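Local coordinates for lipoprotein (Colwellia psychrerythraea, PDB 3O0Y), which is a putative lipoprotein of unknown function, from a family grouped with the MA clan of largely metal-dependent peptidases, at residues G365-V370 and T434-E439; R379-Y384 and H444-A449; N467-G472 and N590-M595. All coordinates share one frame; numbering follows the deposited sequence.

Interaction 1 (G365-V370 and T434-E439); sequences GYITEV and TLTYHE
Val370 overlaps the CD1-CE1 side of the Tyr437 ring, which it meets obliquely, its CB lying 3.8 Å from CE1 and its CG1 beside both carbons. A branched valine suits the place because its CB and methyls can touch the ring together. CG1 sits between the backbone N and the carbonyl carbon (chi1 69°), a position that turns it to the tyrosine. The axes of segments 365-370 and 434-439 approach to 9.8 Å at -61°; the first belongs to helix 353-373, the second to helix 432-439. Thr436 CG2, anti to the backbone N, meets Ile367 CG1 at 3.6 Å, the two side chains crossing at about a right angle. The same methyl also reaches Tyr366 CB. Threonine can serve here because its other branch, OG1, is hydrogen-bonded to Leu432 O and Tyr417 OH, leaving the methyl as the part offered to the neighbouring helix.

No direct hydrogen bond joins the two segments; a water does the work. It lies in the plane of the Tyr437 ring and accepts from Tyr437 OH at 2.7 Å. It then gives its two hydrogens to the other helix, one to Glu369 OE1 at 2.6 Å and one to Tyr366 O at 2.8 Å. That carbonyl also receives the helical bond from Val370 N. Beyond this interface, Met486, Tyr487 and Ala481 touch the Tyr437 side chain. The chemistry is thus divided: the CD1-CE1 side of one tyrosine packs against aliphatic groups, while its hydroxyl is linked through a water with three bonds to an acid that is probably ionised.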
loop_
_atom_site.group_PDB
_atom_site.type_symbol
_atom_site.label_atom_id
_atom_site.label_comp_id
_atom_site.label_asym_id
_atom_site.label_seq_id
_atom_site.Cartn_x
_atom_site.Cartn_y
_atom_site.Cartn_z
ATOM N N GLY A 365 -13.220 15.506 -13.086
ATOM C CA GLY A 365 -13.724 16.759 -12.638
ATOM C C GLY A 365 -13.458 17.013 -11.151
ATOM O O GLY A 365 -13.140 18.162 -10.750
ATOM N N TYR A 366 -13.593 15.972 -10.343
ATOM C CA TYR A 366 -13.324 16.136 -8.925
ATOM C C TYR A 366 -11.869 16.530 -8.687
ATOM O O TYR A 366 -11.581 17.354 -7.783
ATOM C CB TYR A 366 -13.671 14.905 -8.092
ATOM C CG TYR A 366 -15.113 14.448 -8.103
ATOM C CD1 TYR A 366 -16.161 15.352 -8.236
ATOM C CD2 TYR A 366 -15.417 13.095 -8.005
ATOM C CE1 TYR A 366 -17.473 14.901 -8.279
ATOM C CE2 TYR A 366 -16.731 12.628 -8.016
ATOM C CZ TYR A 366 -17.765 13.550 -8.165
ATOM O OH TYR A 366 -19.112 13.162 -8.172
ATOM N N ILE A 367 -10.947 15.854 -9.377
ATOM C CA ILE A 367 -9.478 16.141 -9.229
ATOM C C ILE A 367 -9.212 17.560 -9.617
ATOM O O ILE A 367 -8.542 18.286 -8.867
ATOM C CB ILE A 367 -8.621 15.168 -10.033
ATOM C CG1 ILE A 367 -8.844 13.785 -9.517
ATOM C CG2 ILE A 367 -7.098 15.577 -9.949
ATOM C CD1 ILE A 367 -8.157 12.716 -10.346
ATOM N N THR A 368 -9.734 18.011 -10.763
ATOM C CA THR A 368 -9.474 19.342 -11.250
ATOM C C THR A 368 -9.957 20.402 -10.259
ATOM O O THR A 368 -9.245 21.417 -10.001
ATOM C CB THR A 368 -10.140 19.537 -12.658
ATOM O OG1 THR A 368 -9.573 18.558 -13.528
ATOM C CG2 THR A 368 -9.945 20.957 -13.187
ATOM N N GLU A 369 -11.195 20.233 -9.797
ATOM C CA GLU A 369 -11.788 21.189 -8.893
ATOM C C GLU A 369 -11.007 21.278 -7.575
ATOM O O GLU A 369 -10.717 22.352 -7.114
ATOM C CB GLU A 369 -13.247 20.839 -8.649
ATOM C CG GLU A 369 -13.939 21.697 -7.599
ATOM C CD GLU A 369 -15.356 21.099 -7.264
ATOM O OE1 GLU A 369 -15.525 19.829 -7.045
ATOM O OE2 GLU A 369 -16.301 21.909 -7.318
ATOM N N VAL A 370 -10.742 20.156 -6.920
ATOM C CA VAL A 370 -10.108 20.207 -5.600
ATOM C C VAL A 370 -8.687 20.754 -5.707
ATOM O O VAL A 370 -8.231 21.432 -4.833
ATOM C CB VAL A 370 -10.146 18.856 -4.862
ATOM C CG1 VAL A 370 -9.205 17.738 -5.532
ATOM C CG2 VAL A 370 -9.833 19.092 -3.356
ATOM N N THR A 434 -14.864 10.997 -1.972
ATOM C CA THR A 434 -13.910 10.740 -0.899
ATOM C C THR A 434 -12.786 9.827 -1.368
ATOM O O THR A 434 -11.610 10.006 -1.013
ATOM C CB THR A 434 -14.585 10.281 0.399
ATOM O OG1 THR A 434 -13.693 10.618 1.491
ATOM C CG2 THR A 434 -14.981 8.780 0.356
ATOM N N LEU A 435 -13.142 8.843 -2.203
ATOM C CA LEU A 435 -12.130 7.913 -2.759
ATOM C C LEU A 435 -11.139 8.698 -3.596
ATOM O O LEU A 435 -9.922 8.467 -3.545
ATOM C CB LEU A 435 -12.783 6.836 -3.552
ATOM C CG LEU A 435 -11.841 5.821 -4.185
ATOM C CD1 LEU A 435 -11.127 5.053 -3.006
ATOM C CD2 LEU A 435 -12.624 4.880 -5.103
ATOM N N THR A 436 -11.666 9.646 -4.361
ATOM C CA THR A 436 -10.855 10.406 -5.279
ATOM C C THR A 436 -9.899 11.375 -4.541
ATOM O O THR A 436 -8.706 11.570 -4.945
ATOM C CB THR A 436 -11.733 11.126 -6.290
ATOM O OG1 THR A 436 -12.472 10.166 -7.073
ATOM C CG2 THR A 436 -10.946 12.099 -7.143
ATOM N N TYR A 437 -10.383 11.942 -3.430
ATOM C CA TYR A 437 -9.503 12.730 -2.594
ATOM C C TYR A 437 -8.456 11.938 -1.913
ATOM O O TYR A 437 -7.291 12.382 -1.775
ATOM C CB TYR A 437 -10.312 13.601 -1.625
ATOM C CG TYR A 437 -11.382 14.474 -2.259
ATOM C CD1 TYR A 437 -11.223 15.087 -3.506
ATOM C CD2 TYR A 437 -12.610 14.660 -1.631
ATOM C CE1 TYR A 437 -12.193 15.812 -4.065
ATOM C CE2 TYR A 437 -13.555 15.440 -2.171
ATOM C CZ TYR A 437 -13.382 16.007 -3.393
ATOM O OH TYR A 437 -14.420 16.741 -3.994
ATOM N N HIS A 438 -8.809 10.730 -1.471
ATOM C CA HIS A 438 -7.905 9.833 -0.833
ATOM C C HIS A 438 -6.777 9.366 -1.741
ATOM O O HIS A 438 -5.591 9.426 -1.338
ATOM C CB HIS A 438 -8.705 8.635 -0.423
ATOM C CG HIS A 438 -7.924 7.592 0.308
ATOM N ND1 HIS A 438 -7.165 6.644 -0.303
ATOM C CD2 HIS A 438 -7.684 7.442 1.642
ATOM C CE1 HIS A 438 -6.679 5.803 0.583
ATOM N NE2 HIS A 438 -6.889 6.315 1.786
ATOM N N GLU A 439 -7.121 9.020 -2.982
ATOM C CA GLU A 439 -6.146 8.408 -3.896
ATOM C C GLU A 439 -5.286 9.428 -4.584
ATOM O O GLU A 439 -4.087 9.199 -4.884
ATOM C CB GLU A 439 -6.821 7.487 -4.886
ATOM C CG GLU A 439 -7.579 6.243 -4.313
ATOM C CD GLU A 439 -6.761 5.255 -3.568
ATOM O OE1 GLU A 439 -5.555 5.401 -3.466
ATOM O OE2 GLU A 439 -7.400 4.311 -3.061
HETATM O O HOH W 1 -13.739 18.100 -6.224
#

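Interaction 2 (R379-Y384 and H444-A449); sequences RTTPSY and HHWQIA
Trp446 presents one face of its six-membered ring to Pro382, and His445 directs an edge at Tyr384 O while Ala449 CB lies over one face of the His445 ring, near the rim. The fold element is a loop packed on a helix: a CH-pi contact on the indole lays the loop leading to strand 387-390 on helix 444-452. Pro382 CD is 3.4 Å from the centroid of the six-membered ring and only 5° off its normal, so the C-H groups next to the proline nitrogen meet the middle of the pi cloud. The compact, rigid pyrrolidine suits the place, crossing the indole at about a right angle, and its CB goes on to touch Ala449 CB at 3.6 Å. Alanine is small enough to let the loop come this near. Its methyl meets Tyr384 as well, with CD2 of that ring 3.7 Å from Ala449 CB, while Tyr384 OH is hydrogen-bonded to Val409 O.

One direct hydrogen bond joins the segments: His445 NE2 donates to Tyr384 O over 2.9 Å, with an N-H...O angle of 158°. The oxygen lies in the imidazole plane, yet the nitrogen stands well above the plane of the carbonyl group. In His445, chi1 of 176° sets CG anti to the backbone N; Tyr404 OH is hydrogen-bonded to ND1, so both ring nitrogens are engaged and together they fix the setting of the ring. At the indole N-H a water accepts from Trp446 NE1 at 3.0 Å and donates to Thr380 O at 2.8 Å.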
loop_
_atom_site.group_PDB
_atom_site.type_symbol
_atom_site.label_atom_id
_atom_site.label_comp_id
_atom_site.label_asym_id
_atom_site.label_seq_id
_atom_site.Cartn_x
_atom_site.Cartn_y
_atom_site.Cartn_z
ATOM N N ARG A 379 0.310 25.080 -0.820
ATOM C CA ARG A 379 0.879 26.129 -1.621
ATOM C C ARG A 379 2.118 25.639 -2.446
ATOM O O ARG A 379 2.629 26.404 -3.305
ATOM C CB ARG A 379 1.269 27.293 -0.741
ATOM C CG ARG A 379 0.141 27.958 -0.002
ATOM C CD ARG A 379 0.737 28.997 0.933
ATOM N NE ARG A 379 1.706 28.356 1.847
ATOM C CZ ARG A 379 2.383 28.965 2.826
ATOM N NH1 ARG A 379 2.237 30.282 3.083
ATOM N NH2 ARG A 379 3.184 28.239 3.576
ATOM N N THR A 380 2.593 24.438 -2.184
ATOM C CA THR A 380 3.718 23.834 -2.926
ATOM C C THR A 380 3.152 22.705 -3.808
ATOM O O THR A 380 2.650 21.683 -3.336
ATOM C CB THR A 380 4.762 23.285 -1.966
ATOM O OG1 THR A 380 5.276 24.372 -1.174
ATOM C CG2 THR A 380 5.911 22.708 -2.775
ATOM N N THR A 381 3.227 22.886 -5.117
ATOM C CA THR A 381 2.728 21.905 -6.098
ATOM C C THR A 381 3.828 20.935 -6.453
ATOM O O THR A 381 4.932 21.350 -6.833
ATOM C CB THR A 381 2.234 22.592 -7.388
ATOM O OG1 THR A 381 1.188 23.499 -7.034
ATOM C CG2 THR A 381 1.729 21.564 -8.391
ATOM N N PRO A 382 3.534 19.653 -6.357
ATOM C CA PRO A 382 4.575 18.684 -6.688
ATOM C C PRO A 382 4.822 18.644 -8.200
ATOM O O PRO A 382 3.969 19.080 -8.967
ATOM C CB PRO A 382 4.003 17.375 -6.238
ATOM C CG PRO A 382 2.545 17.583 -6.148
ATOM C CD PRO A 382 2.307 19.003 -5.847
ATOM N N SER A 383 5.982 18.143 -8.623
ATOM C CA SER A 383 6.372 18.169 -10.039
ATOM C C SER A 383 5.796 17.000 -10.901
ATOM O O SER A 383 6.207 16.838 -12.069
ATOM C CB SER A 383 7.889 18.104 -10.165
ATOM O OG SER A 383 8.350 16.812 -9.762
ATOM N N TYR A 384 4.839 16.242 -10.365
ATOM C CA TYR A 384 4.235 15.096 -11.004
ATOM C C TYR A 384 2.721 15.283 -11.079
ATOM O O TYR A 384 2.155 15.819 -10.150
ATOM C CB TYR A 384 4.487 13.815 -10.217
ATOM C CG TYR A 384 5.906 13.522 -9.919
ATOM C CD1 TYR A 384 6.622 12.559 -10.663
ATOM C CD2 TYR A 384 6.520 14.040 -8.784
ATOM C CE1 TYR A 384 7.924 12.252 -10.325
ATOM C CE2 TYR A 384 7.852 13.718 -8.453
ATOM C CZ TYR A 384 8.529 12.831 -9.256
ATOM O OH TYR A 384 9.804 12.451 -8.938
ATOM N N HIS A 444 -2.987 10.594 -1.527
ATOM C CA HIS A 444 -1.771 9.872 -1.831
ATOM C C HIS A 444 -0.903 10.521 -2.882
ATOM O O HIS A 444 0.306 10.609 -2.665
ATOM C CB HIS A 444 -2.053 8.462 -2.284
ATOM C CG HIS A 444 -2.457 7.498 -1.203
ATOM N ND1 HIS A 444 -1.894 7.500 0.068
ATOM C CD2 HIS A 444 -3.349 6.481 -1.228
ATOM C CE1 HIS A 444 -2.413 6.483 0.755
ATOM N NE2 HIS A 444 -3.295 5.855 -0.001
ATOM N N HIS A 445 -1.449 10.944 -4.011
ATOM C CA HIS A 445 -0.615 11.506 -5.076
ATOM C C HIS A 445 0.098 12.779 -4.599
ATOM O O HIS A 445 1.325 12.948 -4.740
ATOM C CB HIS A 445 -1.417 11.788 -6.352
ATOM C CG HIS A 445 -0.567 12.461 -7.395
ATOM N ND1 HIS A 445 0.426 11.764 -8.055
ATOM C CD2 HIS A 445 -0.420 13.770 -7.744
ATOM C CE1 HIS A 445 1.097 12.613 -8.839
ATOM N NE2 HIS A 445 0.624 13.847 -8.656
ATOM N N TRP A 446 -0.646 13.694 -3.981
ATOM C CA TRP A 446 -0.085 14.951 -3.585
ATOM C C TRP A 446 1.085 14.680 -2.597
ATOM O O TRP A 446 2.158 15.264 -2.727
ATOM C CB TRP A 446 -1.155 15.857 -2.989
ATOM C CG TRP A 446 -0.782 17.319 -2.917
ATOM C CD1 TRP A 446 -0.399 18.016 -1.800
ATOM C CD2 TRP A 446 -0.882 18.270 -3.967
ATOM N NE1 TRP A 446 -0.246 19.330 -2.103
ATOM C CE2 TRP A 446 -0.515 19.520 -3.423
ATOM C CE3 TRP A 446 -1.247 18.187 -5.315
ATOM C CZ2 TRP A 446 -0.500 20.685 -4.171
ATOM C CZ3 TRP A 446 -1.230 19.343 -6.038
ATOM C CH2 TRP A 446 -0.922 20.582 -5.467
ATOM N N GLN A 447 0.854 13.790 -1.652
ATOM C CA GLN A 447 1.830 13.515 -0.588
ATOM C C GLN A 447 3.030 12.792 -1.130
ATOM O O GLN A 447 4.178 13.277 -0.955
ATOM C CB GLN A 447 1.183 12.756 0.547
ATOM C CG GLN A 447 2.071 12.341 1.675
ATOM C CD GLN A 447 2.755 11.042 1.406
ATOM O OE1 GLN A 447 2.122 10.001 1.349
ATOM N NE2 GLN A 447 4.124 11.081 1.404
ATOM N N ILE A 448 2.776 11.707 -1.853
ATOM C CA ILE A 448 3.912 10.886 -2.399
ATOM C C ILE A 448 4.778 11.679 -3.387
ATOM O O ILE A 448 5.991 11.646 -3.360
ATOM C CB ILE A 448 3.364 9.597 -3.008
ATOM C CG1 ILE A 448 2.979 8.661 -1.867
ATOM C CG2 ILE A 448 4.352 8.898 -3.997
ATOM C CD1 ILE A 448 2.155 7.496 -2.272
ATOM N N ALA A 449 4.150 12.408 -4.285
ATOM C CA ALA A 449 4.858 13.217 -5.218
ATOM C C ALA A 449 5.683 14.323 -4.565
ATOM O O ALA A 449 6.868 14.542 -4.909
ATOM C CB ALA A 449 3.832 13.823 -6.273
HETATM O O HOH W 2 1.290 21.634 -0.894
#

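Interaction 3 (N467-G472 and N590-M595); sequences NAYTEG and NGAVPM
Tyr469 has CG anti to its backbone N (chi1 178°), directed toward 591-593, and Met595 is folded at both chi2 and chi3, which carries the methionine CE back to the foot of the tyrosine. The arrangement is a CH-pi contact of a tyrosine on helix 467-483 with the extended link between helices 580-588 and 595-608. Ala592 CA is 3.5 Å from the centroid of the Tyr469 ring, 15° off the normal, and Val593 N lies over the same face closer to the rim. A broad, flat side chain suits this place because it can cover extended main chain over several atoms.

The other neighbours of the tyrosine differ in size. Ala592 CB touches CD2 of the tyrosine at 3.5 Å, a methyl short enough to let the backbone approach. Val593 CG2, set between its own N and carbonyl carbon, is more distant, 4.1 Å from Tyr469 CD1. Met595 CE meets Tyr469 CB at 3.8 Å, near the ring plane rather than over the face, a position that a long, flexible thioether can reach by bending. Gly591, whose positive phi is easily adopted without a side chain, brings its O to 3.6 Å from Tyr469 CZ. The phenol hydroxyl is satisfied elsewhere, hydrogen-bonded to Val587 O. Pro594 is the N-cap of helix 595-608, and Asp297 OD2 takes the N-H of Met595 in that helix's first turn.

Polar linkage between the two segments runs through a water, which donates to Val593 O at 2.9 Å and accepts a weak bond from Tyr469 N at 3.2 Å.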
loop_
_atom_site.group_PDB
_atom_site.type_symbol
_atom_site.label_atom_id
_atom_site.label_comp_id
_atom_site.label_asym_id
_atom_site.label_seq_id
_atom_site.Cartn_x
_atom_site.Cartn_y
_atom_site.Cartn_z
ATOM N N ASN A 467 3.654 3.468 7.020
ATOM C CA ASN A 467 2.216 3.205 6.830
ATOM C C ASN A 467 1.304 4.182 7.586
ATOM O O ASN A 467 0.283 4.616 7.040
ATOM C CB ASN A 467 1.951 1.740 7.293
ATOM C CG ASN A 467 0.597 1.232 6.956
ATOM O OD1 ASN A 467 0.241 1.090 5.789
ATOM N ND2 ASN A 467 -0.152 0.851 7.987
ATOM N N ALA A 468 1.606 4.493 8.860
ATOM C CA ALA A 468 0.749 5.349 9.654
ATOM C C ALA A 468 0.779 6.757 9.093
ATOM O O ALA A 468 -0.260 7.380 8.923
ATOM C CB ALA A 468 1.138 5.307 11.123
ATOM N N TYR A 469 1.937 7.198 8.687
ATOM C CA TYR A 469 2.042 8.521 8.031
ATOM C C TYR A 469 1.242 8.556 6.730
ATOM O O TYR A 469 0.499 9.502 6.452
ATOM C CB TYR A 469 3.510 8.907 7.788
ATOM C CG TYR A 469 3.667 10.221 7.080
ATOM C CD1 TYR A 469 3.954 11.375 7.730
ATOM C CD2 TYR A 469 3.580 10.240 5.706
ATOM C CE1 TYR A 469 4.099 12.566 7.044
ATOM C CE2 TYR A 469 3.666 11.429 5.013
ATOM C CZ TYR A 469 3.975 12.560 5.665
ATOM O OH TYR A 469 4.116 13.757 4.953
ATOM N N THR A 470 1.517 7.600 5.877
ATOM C CA THR A 470 1.033 7.544 4.506
ATOM C C THR A 470 -0.480 7.339 4.476
ATOM O O THR A 470 -1.164 8.122 3.794
ATOM C CB THR A 470 1.788 6.509 3.630
ATOM O OG1 THR A 470 3.197 6.796 3.716
ATOM C CG2 THR A 470 1.294 6.626 2.141
ATOM N N GLU A 471 -1.004 6.369 5.200
ATOM C CA GLU A 471 -2.405 6.149 5.237
ATOM C C GLU A 471 -3.107 7.169 6.108
ATOM O O GLU A 471 -4.224 7.588 5.724
ATOM C CB GLU A 471 -2.680 4.732 5.749
ATOM C CG GLU A 471 -2.015 3.691 4.919
ATOM C CD GLU A 471 -2.374 3.721 3.394
ATOM O OE1 GLU A 471 -3.307 4.453 2.915
ATOM O OE2 GLU A 471 -1.624 3.036 2.660
ATOM N N GLY A 472 -2.498 7.593 7.229
ATOM C CA GLY A 472 -3.079 8.584 8.050
ATOM C C GLY A 472 -3.197 9.919 7.326
ATOM O O GLY A 472 -4.236 10.611 7.445
ATOM N N ASN A 590 8.658 17.542 4.588
ATOM C CA ASN A 590 9.702 16.774 5.205
ATOM C C ASN A 590 9.583 15.275 4.971
ATOM O O ASN A 590 10.372 14.500 5.502
ATOM C CB ASN A 590 9.795 17.128 6.710
ATOM C CG ASN A 590 10.011 18.632 6.935
ATOM O OD1 ASN A 590 11.058 19.139 6.542
ATOM N ND2 ASN A 590 9.066 19.330 7.508
ATOM N N GLY A 591 8.664 14.859 4.114
ATOM C CA GLY A 591 8.563 13.460 3.709
ATOM C C GLY A 591 7.815 12.611 4.717
ATOM O O GLY A 591 7.509 13.037 5.819
ATOM N N ALA A 592 7.603 11.360 4.350
ATOM C CA ALA A 592 6.996 10.385 5.220
ATOM C C ALA A 592 7.971 10.042 6.337
ATOM O O ALA A 592 9.148 9.754 6.093
ATOM C CB ALA A 592 6.610 9.064 4.407
ATOM N N VAL A 593 7.488 10.104 7.564
ATOM C CA VAL A 593 8.348 9.992 8.775
ATOM C C VAL A 593 7.553 9.283 9.893
ATOM O O VAL A 593 6.341 9.246 9.886
ATOM C CB VAL A 593 8.783 11.389 9.271
ATOM C CG1 VAL A 593 9.840 12.073 8.307
ATOM C CG2 VAL A 593 7.514 12.349 9.420
ATOM N N PRO A 594 8.249 8.758 10.901
ATOM C CA PRO A 594 7.589 8.324 12.127
ATOM C C PRO A 594 6.932 9.474 12.804
ATOM O O PRO A 594 7.351 10.639 12.652
ATOM C CB PRO A 594 8.745 7.792 12.983
ATOM C CG PRO A 594 9.927 7.781 12.157
ATOM C CD PRO A 594 9.717 8.648 10.979
ATOM N N MET A 595 5.842 9.194 13.500
ATOM C CA MET A 595 5.176 10.195 14.289
ATOM C C MET A 595 6.069 11.014 15.213
ATOM O O MET A 595 5.857 12.224 15.376
ATOM C CB MET A 595 3.942 9.612 14.997
ATOM C CG MET A 595 2.728 9.185 13.959
ATOM S SD MET A 595 1.957 10.446 12.899
ATOM C CE MET A 595 2.925 10.072 11.385
HETATM O O HOH W 3 4.585 7.015 10.556
#

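Overall arrangement
From the N terminus, helix 353-373 supplies 365-370 and the loop after it supplies 379-384. The chain then builds the small three-stranded mixed sheet before returning through helices 432-439 and 444-452. Interaction 1 closes at 434-439 and interaction 2 at 444-449, so the two cross: two successive parts are met, in the same order, by two successive helices. His438 O and His444 N, probably hydrogen-bonded, join these helices. Interaction 3 follows in series, closing a long, mostly helical excursion by bringing 590-595 back to helix 467-483. That helix also packs on its predecessors, with Glu471 beside His444 and Gln447 against Tyr469 and Thr470.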